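Local structure of adenine phosphoribosyltransferase, putative (Trypanosoma brucei brucei, 5VN4) at the interface of chains A and B. The protein catalyses the transfer of a phosphoribosyl group to adenine, forming AMP and pyrophosphate in the purine salvage pathway. Sequence-based numbering; all coordinates share one arbitrary frame. Chains: chain A/B, Adenine phosphoribosyltransferase, putative.

Contact 1: the interface of chains A and B. Residues chain A 52-54, 57-58, 93; chain B 92, 106, 108, 140.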
# COMPACT_ATOMS: atom_id res chain seq x y z
N GLU A 52 -6.41 -12.25 -6.35
CA GLU A 52 -6.63 -10.82 -6.17
C GLU A 52 -6.56 -10.44 -4.69
O GLU A 52 -7.33 -10.93 -3.86
CB GLU A 52 -8.00 -10.45 -6.76
CG GLU A 52 -8.52 -9.06 -6.41
CD GLU A 52 -7.59 -7.95 -6.88
OE1 GLU A 52 -7.14 -7.99 -8.05
OE2 GLU A 52 -7.32 -7.03 -6.06
N VAL A 53 -5.64 -9.52 -4.36
CA VAL A 53 -5.46 -9.15 -2.96
C VAL A 53 -6.65 -8.36 -2.40
O VAL A 53 -6.85 -8.34 -1.18
CB VAL A 53 -4.14 -8.36 -2.79
CG1 VAL A 53 -4.33 -6.92 -3.26
CG2 VAL A 53 -3.65 -8.42 -1.35
N GLY A 54 -7.46 -7.73 -3.26
CA GLY A 54 -8.57 -6.94 -2.77
C GLY A 54 -9.60 -7.74 -2.00
O GLY A 54 -10.25 -7.22 -1.10
N THR A 57 -8.13 -7.65 1.54
CA THR A 57 -8.24 -6.38 2.25
C THR A 57 -9.69 -6.03 2.55
O THR A 57 -9.96 -5.31 3.52
CB THR A 57 -7.55 -5.24 1.49
OG1 THR A 57 -8.19 -5.01 0.23
CG2 THR A 57 -6.09 -5.57 1.25
N GLU A 58 -10.63 -6.55 1.76
CA GLU A 58 -12.04 -6.33 2.02
C GLU A 58 -12.59 -7.18 3.16
O GLU A 58 -13.76 -6.99 3.54
CB GLU A 58 -12.86 -6.57 0.75
CG GLU A 58 -12.68 -5.46 -0.24
CD GLU A 58 -13.36 -5.74 -1.56
OE1 GLU A 58 -14.38 -6.47 -1.59
OE2 GLU A 58 -12.88 -5.20 -2.58
N LEU A 93 0.02 -2.81 1.48
CA LEU A 93 -1.25 -3.08 2.14
C LEU A 93 -1.10 -3.84 3.45
O LEU A 93 -2.03 -3.82 4.27
CB LEU A 93 -2.14 -3.91 1.21
CG LEU A 93 -2.56 -3.21 -0.08
CD1 LEU A 93 -3.05 -4.21 -1.11
CD2 LEU A 93 -3.65 -2.18 0.22
N PHE B 92 -2.74 3.17 -0.14
CA PHE B 92 -2.64 1.81 0.40
C PHE B 92 -1.86 1.77 1.70
O PHE B 92 -2.03 0.83 2.48
CB PHE B 92 -1.89 0.90 -0.57
CG PHE B 92 -2.65 0.53 -1.82
CD1 PHE B 92 -3.93 1.01 -2.10
CD2 PHE B 92 -2.06 -0.35 -2.73
CE1 PHE B 92 -4.59 0.63 -3.24
CE2 PHE B 92 -2.72 -0.74 -3.88
CZ PHE B 92 -3.98 -0.24 -4.14
N PHE B 106 -11.34 -2.70 3.50
CA PHE B 106 -10.53 -1.75 2.75
C PHE B 106 -10.61 -2.12 1.28
O PHE B 106 -10.27 -3.25 0.90
CB PHE B 106 -9.07 -1.71 3.21
CG PHE B 106 -8.24 -0.75 2.44
CD1 PHE B 106 -8.40 0.62 2.61
CD2 PHE B 106 -7.36 -1.19 1.48
CE1 PHE B 106 -7.67 1.53 1.87
CE2 PHE B 106 -6.61 -0.29 0.74
CZ PHE B 106 -6.77 1.07 0.93
N LEU B 108 -9.64 -1.34 -2.74
CA LEU B 108 -8.56 -0.78 -3.54
C LEU B 108 -9.11 0.03 -4.70
O LEU B 108 -9.95 -0.46 -5.47
CB LEU B 108 -7.68 -1.90 -4.11
CG LEU B 108 -7.27 -3.04 -3.16
CD1 LEU B 108 -6.32 -3.97 -3.89
CD2 LEU B 108 -6.64 -2.51 -1.88
N ARG B 140 -13.14 -2.60 -8.15
CA ARG B 140 -13.84 -3.84 -8.45
C ARG B 140 -15.35 -3.66 -8.31
O ARG B 140 -15.84 -3.12 -7.31
CB ARG B 140 -13.34 -4.97 -7.55
CG ARG B 140 -13.42 -6.32 -8.28
CD ARG B 140 -13.00 -7.49 -7.41
NE ARG B 140 -13.98 -7.67 -6.35
CZ ARG B 140 -13.82 -7.23 -5.11
NH1 ARG B 140 -12.68 -6.64 -4.76
NH2 ARG B 140 -14.78 -7.40 -4.23
O HOH W 1 -10.69 -4.00 -3.29
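A:Glu58 and B:Arg140 form an end-on salt bridge across this homodimer contact, in a type I phosphoribosyltransferase. NH1 of B:Arg140 lies 2.6 Å from carboxylate OE2 of A:Glu58, and approaches it from above the carboxylate plane. NH2 of B:Arg140 donates an almost straight bond to OE1 of A:Glu58 on its syn side, 2.8 Å away. The two planes are 26° apart, so the pair is twisted rather than flush. Beyond it, A:Thr57 is bonded to B:Phe106 twice. Its hydroxyl OG1 donates to the carbonyl O of B:Phe106 at 2.8 Å, and its own carbonyl accepts from the B:Phe106 amide. With OG1 between the backbone N and the carbonyl carbon (chi1 64°), the hydroxyl faces chain B and also lies near B:Leu108 CD2. The apolar part centres on A:Leu93. Its CD2 lies over the face of the B:Phe92 ring, 4.0 Å from the ring centroid, and also touches CE2 of B:Phe106. B:Leu108 spreads its two methyls: CD1 meets CG1 of A:Val53 at 3.6 Å, while CD2 lies near A:Leu93 CD2. A water also links A:Glu58 OE2 to the B:Leu108 amide. In the second shell, A:Glu52 bends back at chi2 (59°), and its OE2 accepts from the A:Gly54 amide at the start of helix 54-57.

Contact 2: the interface of chains A and B. Residues chain A 113, 119-121; chain B 233-235.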
# COMPACT_ATOMS: atom_id res chain seq x y z
N ASN A 113 12.12 4.56 -9.07
CA ASN A 113 12.53 5.86 -8.56
C ASN A 113 11.37 6.74 -8.12
O ASN A 113 11.51 7.96 -8.08
CB ASN A 113 13.44 6.57 -9.57
CG ASN A 113 14.34 5.61 -10.31
OD1 ASN A 113 14.79 4.61 -9.75
ND2 ASN A 113 14.57 5.88 -11.59
N ILE A 119 18.77 7.19 -3.63
CA ILE A 119 18.12 5.89 -3.59
C ILE A 119 19.05 4.84 -4.19
O ILE A 119 19.89 5.14 -5.04
CB ILE A 119 16.74 5.88 -4.28
CG1 ILE A 119 16.87 6.10 -5.79
CG2 ILE A 119 15.84 6.95 -3.68
CD1 ILE A 119 15.53 6.10 -6.53
N ILE A 120 18.89 3.60 -3.72
CA ILE A 120 19.64 2.45 -4.21
C ILE A 120 18.74 1.66 -5.14
O ILE A 120 17.58 1.40 -4.80
CB ILE A 120 20.09 1.56 -3.04
CG1 ILE A 120 20.79 2.36 -1.95
CG2 ILE A 120 20.96 0.41 -3.55
CD1 ILE A 120 20.97 1.57 -0.68
N LYS A 121 19.25 1.26 -6.30
CA LYS A 121 18.48 0.48 -7.26
C LYS A 121 18.98 -0.96 -7.31
O LYS A 121 20.19 -1.22 -7.28
CB LYS A 121 18.54 1.11 -8.66
CG LYS A 121 19.89 1.05 -9.33
CD LYS A 121 19.80 1.50 -10.78
CE LYS A 121 21.17 1.62 -11.43
NZ LYS A 121 21.10 2.00 -12.87
N ILE B 233 20.60 8.27 -7.96
CA ILE B 233 20.33 6.83 -8.01
C ILE B 233 21.68 6.12 -8.03
O ILE B 233 22.49 6.34 -8.93
CB ILE B 233 19.50 6.47 -9.25
CG1 ILE B 233 18.21 7.29 -9.29
CG2 ILE B 233 19.20 4.97 -9.29
CD1 ILE B 233 17.45 7.19 -10.60
N ILE B 234 21.91 5.26 -7.04
CA ILE B 234 23.18 4.54 -6.94
C ILE B 234 22.92 3.04 -7.02
O ILE B 234 21.86 2.54 -6.64
CB ILE B 234 23.98 4.92 -5.67
CG1 ILE B 234 23.27 4.44 -4.40
CG2 ILE B 234 24.18 6.43 -5.60
CD1 ILE B 234 24.06 4.69 -3.13
N SER B 235 23.91 2.32 -7.55
CA SER B 235 23.79 0.87 -7.68
C SER B 235 24.05 0.19 -6.34
O SER B 235 24.53 0.80 -5.39
CB SER B 235 24.79 0.36 -8.72
OG SER B 235 26.11 0.55 -8.25
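Strand 119-121 of chain A and strand 233-235 of chain B pair in parallel, with A:Ile119, A:Ile120 and A:Lys121 beside B:Ile233, B:Ile234 and B:Ser235. This is an intermolecular beta-bridge of the phosphoribosyltransferase homodimer. B:Ile234 makes backbone bonds in two directions: its amide donates to the A:Ile119 carbonyl O at 2.8 Å, and its carbonyl O accepts from the A:Lys121 N at 2.9 Å. Side chains on one side of the strands gather around B:Ile233. A:Ile119 lies alongside it, pointing the same way, with the two CG1 atoms 3.9 Å apart. Beyond CG1, the B:Ile233 methyl CD1 reaches the amide end of A:Asn113. The two side chains cross at about a right angle, with B:Ile233 CD1 3.5 Å from A:Asn113 CG and ND2 also close; this is a packing contact, not a polar one. The other branch of B:Ile233, CG2, meets the aliphatic stem of A:Lys121, 3.8 Å from CD. CG of this lysine is between the backbone N and the carbonyl carbon (chi1 68°), which carries the stem past CG2 and close to the B:Ile234 carbonyl O. Beyond CG the chain is extended, which lays CD against B:Ile233 CG2. On the other side of the strands, A:Ile120 and B:Ile234 cross obliquely through their CG1 atoms, 4.1 Å apart. CG1 of B:Ile234 also packs near the A:Ile119 carbonyl O.

Contact 3: the interface of chains A and B. Residues chain A 120-122, 168-169, 172; chain B 235-236, 239-240.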
# COMPACT_ATOMS: atom_id res chain seq x y z
N ILE A 120 18.89 3.60 -3.72
CA ILE A 120 19.64 2.45 -4.21
C ILE A 120 18.74 1.66 -5.14
O ILE A 120 17.58 1.40 -4.80
CB ILE A 120 20.09 1.56 -3.04
CG1 ILE A 120 20.79 2.36 -1.95
CG2 ILE A 120 20.96 0.41 -3.55
CD1 ILE A 120 20.97 1.57 -0.68
N LYS A 121 19.25 1.26 -6.30
CA LYS A 121 18.48 0.48 -7.26
C LYS A 121 18.98 -0.96 -7.31
O LYS A 121 20.19 -1.22 -7.28
CB LYS A 121 18.54 1.11 -8.66
CG LYS A 121 19.89 1.05 -9.33
CD LYS A 121 19.80 1.50 -10.78
CE LYS A 121 21.17 1.62 -11.43
NZ LYS A 121 21.10 2.00 -12.87
N SER A 122 18.03 -1.89 -7.38
CA SER A 122 18.33 -3.31 -7.53
C SER A 122 18.74 -3.61 -8.97
O SER A 122 18.72 -2.74 -9.85
CB SER A 122 17.10 -4.14 -7.18
OG SER A 122 16.12 -4.05 -8.20
N GLN A 168 18.62 -8.01 -2.73
CA GLN A 168 19.73 -7.21 -3.25
C GLN A 168 19.83 -5.86 -2.54
O GLN A 168 20.93 -5.40 -2.22
CB GLN A 168 19.58 -7.03 -4.76
CG GLN A 168 19.77 -8.33 -5.52
CD GLN A 168 19.33 -8.27 -6.97
OE1 GLN A 168 18.61 -7.35 -7.37
NE2 GLN A 168 19.74 -9.26 -7.76
N LEU A 169 18.69 -5.23 -2.27
CA LEU A 169 18.70 -3.93 -1.61
C LEU A 169 19.09 -4.05 -0.14
O LEU A 169 19.80 -3.18 0.39
CB LEU A 169 17.33 -3.27 -1.77
CG LEU A 169 16.94 -2.92 -3.20
CD1 LEU A 169 15.47 -2.49 -3.26
CD2 LEU A 169 17.85 -1.83 -3.78
N ALA A 172 22.73 -4.49 -0.10
CA ALA A 172 23.43 -3.26 -0.43
C ALA A 172 23.74 -2.40 0.79
O ALA A 172 24.62 -1.54 0.71
CB ALA A 172 22.63 -2.45 -1.45
N SER B 235 23.91 2.32 -7.55
CA SER B 235 23.79 0.87 -7.68
C SER B 235 24.05 0.19 -6.34
O SER B 235 24.53 0.80 -5.39
CB SER B 235 24.79 0.36 -8.72
OG SER B 235 26.11 0.55 -8.25
N CYS B 236 23.75 -1.11 -6.28
CA CYS B 236 24.08 -1.87 -5.08
C CYS B 236 25.58 -1.89 -4.83
O CYS B 236 26.03 -1.76 -3.69
CB CYS B 236 23.53 -3.30 -5.16
SG CYS B 236 21.73 -3.39 -5.02
N ALA B 239 26.53 1.43 -3.42
CA ALA B 239 26.06 1.58 -2.04
C ALA B 239 26.93 0.78 -1.07
O ALA B 239 27.20 1.24 0.05
CB ALA B 239 24.59 1.17 -1.92
N LYS B 240 27.40 -0.40 -1.48
CA LYS B 240 28.19 -1.23 -0.58
C LYS B 240 29.55 -0.61 -0.27
O LYS B 240 30.12 -0.89 0.79
CB LYS B 240 28.34 -2.64 -1.15
CG LYS B 240 27.02 -3.40 -1.18
CD LYS B 240 27.00 -4.50 -2.23
CE LYS B 240 27.34 -5.85 -1.63
NZ LYS B 240 27.00 -6.94 -2.58
O HOH W 2 22.35 -2.27 -8.56
O HOH W 3 24.91 1.18 1.62
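A:Ala172 packs its methyl against B:Cys236, with CB 3.8 Å from SG. The contact belongs to the phosphoribosyltransferase homodimer and sets the C-terminal end of helix 161-172 in chain A against helix 236-240 in chain B. A second small methyl, CB of B:Ala239, meets the tip of A:Ile120 at CD1, 3.8 Å away, with CG1 and CG2 of the isoleucine only slightly farther. B:Lys240 adds the root of its chain: CG lies 3.7 Å from CA of A:Ala172. Around these carbons the polar groups are mostly backbone. B:Cys236 holds SG anti to its own carbonyl carbon (chi1 -71°), which directs the sulfur toward chain A. There SG of B:Cys236 lies 3.5 Å from the carbonyl O of A:Lys121 and equally far from that of A:Gln168; both are weak hydrogen bonds from the thiol. Waters also bridge the rim. One joins the A:Lys121 carbonyl O, at 2.7 Å, to the amide N of B:Cys236. That N-H is at the first residue of helix 236-240, and its line to the water is nearly straight. Another bridges two carbonyls, A:Ala172 O and B:Ala239 O, and is 2.8 Å from the latter.

Contact 4: the interface of chains A and B. Residues chain A 67, 100-101; chain B 67, 100-101.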
# COMPACT_ATOMS: atom_id res chain seq x y z
N ARG A 67 -2.38 -9.36 10.58
CA ARG A 67 -1.70 -8.44 11.48
C ARG A 67 -1.31 -9.14 12.77
O ARG A 67 -0.15 -9.07 13.20
CB ARG A 67 -2.64 -7.26 11.76
CG ARG A 67 -2.01 -6.08 12.49
CD ARG A 67 -2.16 -6.12 14.01
NE ARG A 67 -3.48 -6.50 14.50
CZ ARG A 67 -4.49 -5.67 14.74
NH1 ARG A 67 -4.37 -4.36 14.51
NH2 ARG A 67 -5.64 -6.15 15.21
N VAL A 100 3.26 -0.59 12.80
CA VAL A 100 2.78 0.33 13.81
C VAL A 100 2.67 -0.35 15.17
O VAL A 100 3.01 0.24 16.20
CB VAL A 100 1.49 1.05 13.37
CG1 VAL A 100 0.31 0.09 13.34
CG2 VAL A 100 1.21 2.25 14.27
N GLU A 101 2.23 -1.61 15.20
CA GLU A 101 2.11 -2.31 16.48
C GLU A 101 3.46 -2.70 17.04
O GLU A 101 3.62 -2.78 18.26
CB GLU A 101 1.24 -3.55 16.34
CG GLU A 101 -0.14 -3.30 15.76
CD GLU A 101 -0.96 -2.36 16.59
OE1 GLU A 101 -0.72 -2.24 17.81
OE2 GLU A 101 -1.87 -1.72 16.01
N ARG B 67 -3.41 6.89 12.26
CA ARG B 67 -4.40 5.84 12.44
C ARG B 67 -5.38 6.20 13.55
O ARG B 67 -6.60 6.12 13.37
CB ARG B 67 -3.70 4.53 12.76
CG ARG B 67 -4.67 3.40 12.91
CD ARG B 67 -4.05 2.26 13.66
NE ARG B 67 -3.73 2.61 15.04
CZ ARG B 67 -3.17 1.76 15.88
NH1 ARG B 67 -2.88 0.54 15.47
NH2 ARG B 67 -2.90 2.13 17.12
N VAL B 100 -8.76 -1.93 9.65
CA VAL B 100 -8.71 -3.07 10.56
C VAL B 100 -9.22 -2.69 11.94
O VAL B 100 -9.92 -3.48 12.59
CB VAL B 100 -7.30 -3.72 10.60
CG1 VAL B 100 -6.93 -4.26 9.25
CG2 VAL B 100 -6.25 -2.75 11.12
N GLU B 101 -8.89 -1.49 12.42
CA GLU B 101 -9.35 -1.07 13.74
C GLU B 101 -10.84 -0.77 13.75
O GLU B 101 -11.52 -1.04 14.75
CB GLU B 101 -8.56 0.15 14.23
CG GLU B 101 -7.09 -0.14 14.46
CD GLU B 101 -6.88 -1.33 15.38
OE1 GLU B 101 -7.56 -1.41 16.42
OE2 GLU B 101 -6.05 -2.19 15.06
O HOH W 4 -4.31 -2.25 17.56
O HOH W 5 -2.15 0.03 18.80
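B:Arg67 reaches across the homodimer to A:Glu101, and A:Arg67 reaches back to B:Glu101, so helix 60-75 of chain A and helix 60-74 of chain B each pair with helix 95-102 of the other chain around the two-fold axis. From CB of B:Arg67, CG runs anti to the backbone N (chi1 -178°) and the chain stays extended to CD. It bends at chi3 (65°), and NE then leads into the flat guanidinium. NH1 of B:Arg67 donates to carboxylate OE2 of A:Glu101 at 2.5 Å, a short bond bent to 137° at the hydrogen. A:Glu101 OE2 lies in the guanidinium plane; NH1 comes to its syn side but clearly tilted from the carboxylate plane. NH1 of B:Arg67 is also 3.9 Å from CG1 of A:Val100, which packs against it without a polar bond. NH2 of B:Arg67 meets a water at 2.8 Å, and that water also touches OE1 of A:Glu101. The twin pair differs in detail. A:Arg67 bends at chi2 and chi3, and its NH1 meets OE2 of B:Glu101 at 2.8 Å, nearly along the C-O axis of the acid. NH1 of A:Arg67 is 3.9 Å from A:Glu101 OE2, a longer salt bridge. The two glutamate OE2 atoms are 4.3 Å apart; the two arginine NH1 groups, one on each flank of this pair, probably offset their repulsion. A second water bridges these oxygens, 2.9 Å from A:Glu101 OE2 and 3.0 Å from B:Glu101 OE2.

Contacts 2 and 3 are neighbours, with C-alpha centres about 7 Å apart. They share A:Ile120, A:Lys121 and B:Ser235, so strand 233-235 and the helix that follows it dock on chain A as one C-terminal segment. Contact 1 lies about 29 Å from contact 2 and 30 Å from contact 3. Contact 4 is about 16 Å from contact 1 and 30 Å from contacts 2 and 3. Its helix 95-102 follows closely on 3-10 helix 91-93 of contact 1. Contact 4 holds both halves of its own symmetric pair; contacts 1 to 3 recur with the chains exchanged, so the homodimer is joined at well-spaced places.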